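Local atomic coordinates of nucleotide-binding protein, universal stress protein UspA family (Lactobacillus plantarum, PDB entry 3S3T), a protein that binds ATP and belongs to the universal stress protein family, so it probably acts in the cellular response to stress. Residues Asp110-Gly115 with Ala138-Ile143. Sequence-based numbering, arbitrary orientation.
Sequences DLIVLG and APCNVI. With ATP (adenosine-5'-triphosphate), chain I.
Ile112, Leu114 and Val142 lie on one face of two adjacent parallel strands, Leu111, Val113, Asn141 and Ile143 on the other; strands 111-115 and 141-145 belong to the beta-alpha-beta unit whose strands are joined through helix 129-137, in the five-stranded parallel sheet of the universal stress protein fold. The helix covers the Ile112 face, with Val134 on Ile112 and Leu114 and Val135 on Val142, while helix 16-32 packs on Leu111 and Val113. Ile112 O accepts from Ile143 N (3.0 Å), nearly in line with its carbonyl, and Ile112 N donates to Asn141 O from 19° off the carbonyl plane. Leu114 N continues the ladder to Ile143 O. On the helix-covered face, the side chains of Leu114 and Val142 cross at an angle, CD1 to CG1 3.7 Å. Ile112, with CD1 anti to CA (chi2 178°), extends to bring CD1 3.6 Å from Ala138 CB, just after helix 129-137, and its CG1 meets Cys140 SG. On the other face Val113 and Ile143 run side by side, CG2 to CG2 at 3.7 Å. The outer edge of strand 141-145 pairs antiparallel with a second subunit, whose Arg146 N binds Asn141 OD1. Between Asp110 and Asn141, a water donates to Asp110 O and accepts from Asn141 N. At the far end Gly115 N donates to the ribose O2' of ATP, 3.2 Å, with an N-H...O angle of 166°.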
ATOM      1  N   ASP A 110     -15.150  -5.517  17.660  1.00 20.59           N
ATOM      2  CA  ASP A 110     -13.912  -6.333  17.706  1.00 20.53           C
ATOM      3  C   ASP A 110     -13.607  -7.147  16.489  1.00 20.50           C
ATOM      4  O   ASP A 110     -12.610  -7.891  16.476  1.00 20.87           O
ATOM      5  CB  ASP A 110     -13.825  -7.220  18.985  1.00 21.66           C
ATOM      6  CG  ASP A 110     -15.157  -7.900  19.351  1.00 22.32           C
ATOM      7  OD1 ASP A 110     -16.028  -8.056  18.484  1.00 21.98           O
ATOM      8  OD2 ASP A 110     -15.323  -8.306  20.524  1.00 26.93           O
ATOM      9  N   LEU A 111     -14.374  -6.921  15.418  1.00 20.57           N
ATOM     10  CA  LEU A 111     -14.064  -7.425  14.092  1.00 19.56           C
ATOM     11  C   LEU A 111     -14.706  -6.558  13.042  1.00 19.23           C
ATOM     12  O   LEU A 111     -15.882  -6.199  13.145  1.00 18.43           O
ATOM     13  CB  LEU A 111     -14.626  -8.836  13.901  1.00 19.61           C
ATOM     14  CG  LEU A 111     -14.277  -9.600  12.629  1.00 21.21           C
ATOM     15  CD1 LEU A 111     -12.738  -9.761  12.448  1.00 20.16           C
ATOM     16  CD2 LEU A 111     -14.981 -11.001  12.667  1.00 20.34           C
ATOM     17  N   ILE A 112     -13.962  -6.297  11.968  1.00 19.31           N
ATOM     18  CA  ILE A 112     -14.554  -5.713  10.775  1.00 18.61           C
ATOM     19  C   ILE A 112     -14.397  -6.743   9.663  1.00 19.07           C
ATOM     20  O   ILE A 112     -13.299  -7.318   9.495  1.00 18.01           O
ATOM     21  CB  ILE A 112     -13.847  -4.403  10.381  1.00 19.07           C
ATOM     22  CG1 ILE A 112     -13.885  -3.351  11.511  1.00 20.47           C
ATOM     23  CG2 ILE A 112     -14.504  -3.826   9.088  1.00 19.09           C
ATOM     24  CD1 ILE A 112     -13.133  -1.999  11.168  1.00 16.54           C
ATOM     25  N   VAL A 113     -15.500  -7.021   8.946  1.00 19.28           N
ATOM     26  CA  VAL A 113     -15.516  -7.970   7.854  1.00 19.60           C
ATOM     27  C   VAL A 113     -15.654  -7.181   6.539  1.00 18.78           C
ATOM     28  O   VAL A 113     -16.538  -6.374   6.396  1.00 18.95           O
ATOM     29  CB  VAL A 113     -16.670  -8.999   8.025  1.00 19.95           C
ATOM     30  CG1 VAL A 113     -16.711  -9.967   6.856  1.00 19.89           C
ATOM     31  CG2 VAL A 113     -16.541  -9.766   9.391  1.00 20.69           C
ATOM     32  N   LEU A 114     -14.772  -7.424   5.593  1.00 19.67           N
ATOM     33  CA  LEU A 114     -14.732  -6.658   4.312  1.00 19.87           C
ATOM     34  C   LEU A 114     -14.622  -7.574   3.128  1.00 18.87           C
ATOM     35  O   LEU A 114     -13.943  -8.611   3.178  1.00 21.35           O
ATOM     36  CB  LEU A 114     -13.491  -5.717   4.287  1.00 20.19           C
ATOM     37  CG  LEU A 114     -13.478  -4.544   5.270  1.00 22.37           C
ATOM     38  CD1 LEU A 114     -12.051  -4.034   5.478  1.00 20.34           C
ATOM     39  CD2 LEU A 114     -14.428  -3.384   4.864  1.00 19.95           C
ATOM     40  N   GLY A 115     -15.211  -7.178   2.005  1.00 19.54           N
ATOM     41  CA  GLY A 115     -14.894  -7.837   0.751  1.00 18.69           C
ATOM     42  C   GLY A 115     -13.515  -7.416   0.316  1.00 19.17           C
ATOM     43  O   GLY A 115     -13.074  -6.299   0.580  1.00 18.50           O
ATOM     44  N   ALA A 138      -7.845   0.211  11.206  1.00 18.25           N
ATOM     45  CA  ALA A 138      -8.833  -0.236  12.193  1.00 18.44           C
ATOM     46  C   ALA A 138      -8.174  -0.531  13.533  1.00 18.59           C
ATOM     47  O   ALA A 138      -7.062  -1.028  13.581  1.00 20.04           O
ATOM     48  CB  ALA A 138      -9.603  -1.489  11.729  1.00 16.51           C
ATOM     49  N   PRO A 139      -8.891  -0.274  14.622  1.00 19.93           N
ATOM     50  CA  PRO A 139      -8.401  -0.580  15.968  1.00 22.34           C
ATOM     51  C   PRO A 139      -8.608  -2.063  16.378  1.00 23.14           C
ATOM     52  O   PRO A 139      -8.236  -2.441  17.479  1.00 25.86           O
ATOM     53  CB  PRO A 139      -9.246   0.344  16.854  1.00 22.72           C
ATOM     54  CG  PRO A 139     -10.557   0.392  16.148  1.00 21.15           C
ATOM     55  CD  PRO A 139     -10.200   0.397  14.659  1.00 20.03           C
ATOM     56  N   CYS A 140      -9.092  -2.921  15.491  1.00 22.00           N
ATOM     57  CA  CYS A 140      -9.431  -4.276  15.864  1.00 21.03           C
ATOM     58  C   CYS A 140      -9.044  -5.193  14.729  1.00 21.05           C
ATOM     59  O   CYS A 140      -8.544  -4.751  13.667  1.00 19.61           O
ATOM     60  CB  CYS A 140     -10.929  -4.388  16.094  1.00 20.75           C
ATOM     61  SG  CYS A 140     -11.941  -3.842  14.673  1.00 22.86           S
ATOM     62  N   ASN A 141      -9.344  -6.463  14.926  1.00 20.83           N
ATOM     63  CA  ASN A 141      -9.087  -7.473  13.891  1.00 19.48           C
ATOM     64  C   ASN A 141      -9.907  -7.154  12.625  1.00 17.60           C
ATOM     65  O   ASN A 141     -11.016  -6.603  12.720  1.00 18.93           O
ATOM     66  CB  ASN A 141      -9.527  -8.856  14.385  1.00 20.66           C
ATOM     67  CG  ASN A 141      -8.654  -9.428  15.483  1.00 20.86           C
ATOM     68  OD1 ASN A 141      -7.621  -8.870  15.854  1.00 17.52           O
ATOM     69  ND2 ASN A 141      -9.057 -10.600  15.981  1.00 22.66           N
ATOM     70  N   VAL A 142      -9.352  -7.453  11.456  1.00 16.88           N
ATOM     71  CA  VAL A 142     -10.015  -7.252  10.188  1.00 16.05           C
ATOM     72  C   VAL A 142      -9.822  -8.501   9.293  1.00 17.07           C
ATOM     73  O   VAL A 142      -8.713  -8.994   9.151  1.00 16.68           O
ATOM     74  CB  VAL A 142      -9.489  -6.034   9.461  1.00 15.72           C
ATOM     75  CG1 VAL A 142     -10.199  -5.900   8.104  1.00 13.69           C
ATOM     76  CG2 VAL A 142      -9.587  -4.692  10.378  1.00 14.81           C
ATOM     77  N   ILE A 143     -10.924  -9.032   8.796  1.00 16.71           N
ATOM     78  CA  ILE A 143     -10.879 -10.170   7.891  1.00 18.13           C
ATOM     79  C   ILE A 143     -11.359  -9.695   6.529  1.00 18.21           C
ATOM     80  O   ILE A 143     -12.362  -8.983   6.370  1.00 17.93           O
ATOM     81  CB  ILE A 143     -11.687 -11.401   8.383  1.00 17.42           C
ATOM     82  CG1 ILE A 143     -11.620 -12.570   7.404  1.00 18.72           C
ATOM     83  CG2 ILE A 143     -13.181 -11.086   8.596  1.00 18.39           C
ATOM     84  CD1 ILE A 143     -12.228 -13.843   7.976  1.00 20.59           C
TER
HETATM   85  PG  ATP I 501     -11.311   1.047  -5.262  1.00 23.61           P
HETATM   86  O1G ATP I 501     -12.428   1.823  -4.604  1.00 21.33           O
HETATM   87  O2G ATP I 501     -11.146   1.403  -6.708  1.00 23.27           O
HETATM   88  O3G ATP I 501      -9.958   1.100  -4.566  1.00 24.20           O
HETATM   89  PB  ATP I 501     -13.097  -1.280  -5.188  1.00 21.06           P
HETATM   90  O1B ATP I 501     -13.082  -2.456  -6.122  1.00 18.77           O
HETATM   91  O2B ATP I 501     -14.256  -0.345  -5.246  1.00 21.89           O
HETATM   92  O3B ATP I 501     -11.707  -0.514  -5.375  1.00 19.29           O
HETATM   93  PA  ATP I 501     -13.178  -1.252  -2.283  1.00 17.99           P
HETATM   94  O1A ATP I 501     -13.850   0.084  -2.361  1.00 18.16           O
HETATM   95  O2A ATP I 501     -11.931  -1.288  -1.500  1.00 16.51           O
HETATM   96  O3A ATP I 501     -12.906  -1.906  -3.705  1.00 22.37           O
HETATM   97  O5' ATP I 501     -14.288  -2.258  -1.611  1.00 17.23           O
HETATM   98  C5' ATP I 501     -13.835  -3.359  -0.825  1.00 18.05           C
HETATM   99  C4' ATP I 501     -14.822  -3.635   0.313  1.00 18.41           C
HETATM  100  O4' ATP I 501     -14.880  -2.420   1.051  1.00 19.63           O
HETATM  101  C3' ATP I 501     -16.247  -3.897  -0.145  1.00 17.59           C
HETATM  102  O3' ATP I 501     -16.471  -5.251  -0.503  1.00 18.15           O
HETATM  103  C2' ATP I 501     -16.991  -3.411   1.074  1.00 20.13           C
HETATM  104  O2' ATP I 501     -16.913  -4.446   2.045  1.00 20.29           O
HETATM  105  C1' ATP I 501     -16.195  -2.200   1.538  1.00 18.20           C
HETATM  106  N9  ATP I 501     -16.747  -0.950   1.020  1.00 20.85           N
HETATM  107  C8  ATP I 501     -16.392  -0.297  -0.130  1.00 19.45           C
HETATM  108  N7  ATP I 501     -17.140   0.817  -0.301  1.00 17.14           N
HETATM  109  C5  ATP I 501     -17.970   0.868   0.746  1.00 18.68           C
HETATM  110  C6  ATP I 501     -19.037   1.769   1.166  1.00 20.96           C
HETATM  111  N6  ATP I 501     -19.314   2.842   0.396  1.00 21.14           N
HETATM  112  N1  ATP I 501     -19.706   1.494   2.341  1.00 19.20           N
HETATM  113  C2  ATP I 501     -19.383   0.409   3.063  1.00 21.04           C
HETATM  114  N3  ATP I 501     -18.450  -0.492   2.725  1.00 15.95           N
HETATM  115  C4  ATP I 501     -17.727  -0.292   1.601  1.00 17.54           C
HETATM  116  O   HOH W   1     -10.215  -7.542  17.576  1.00 22.03           O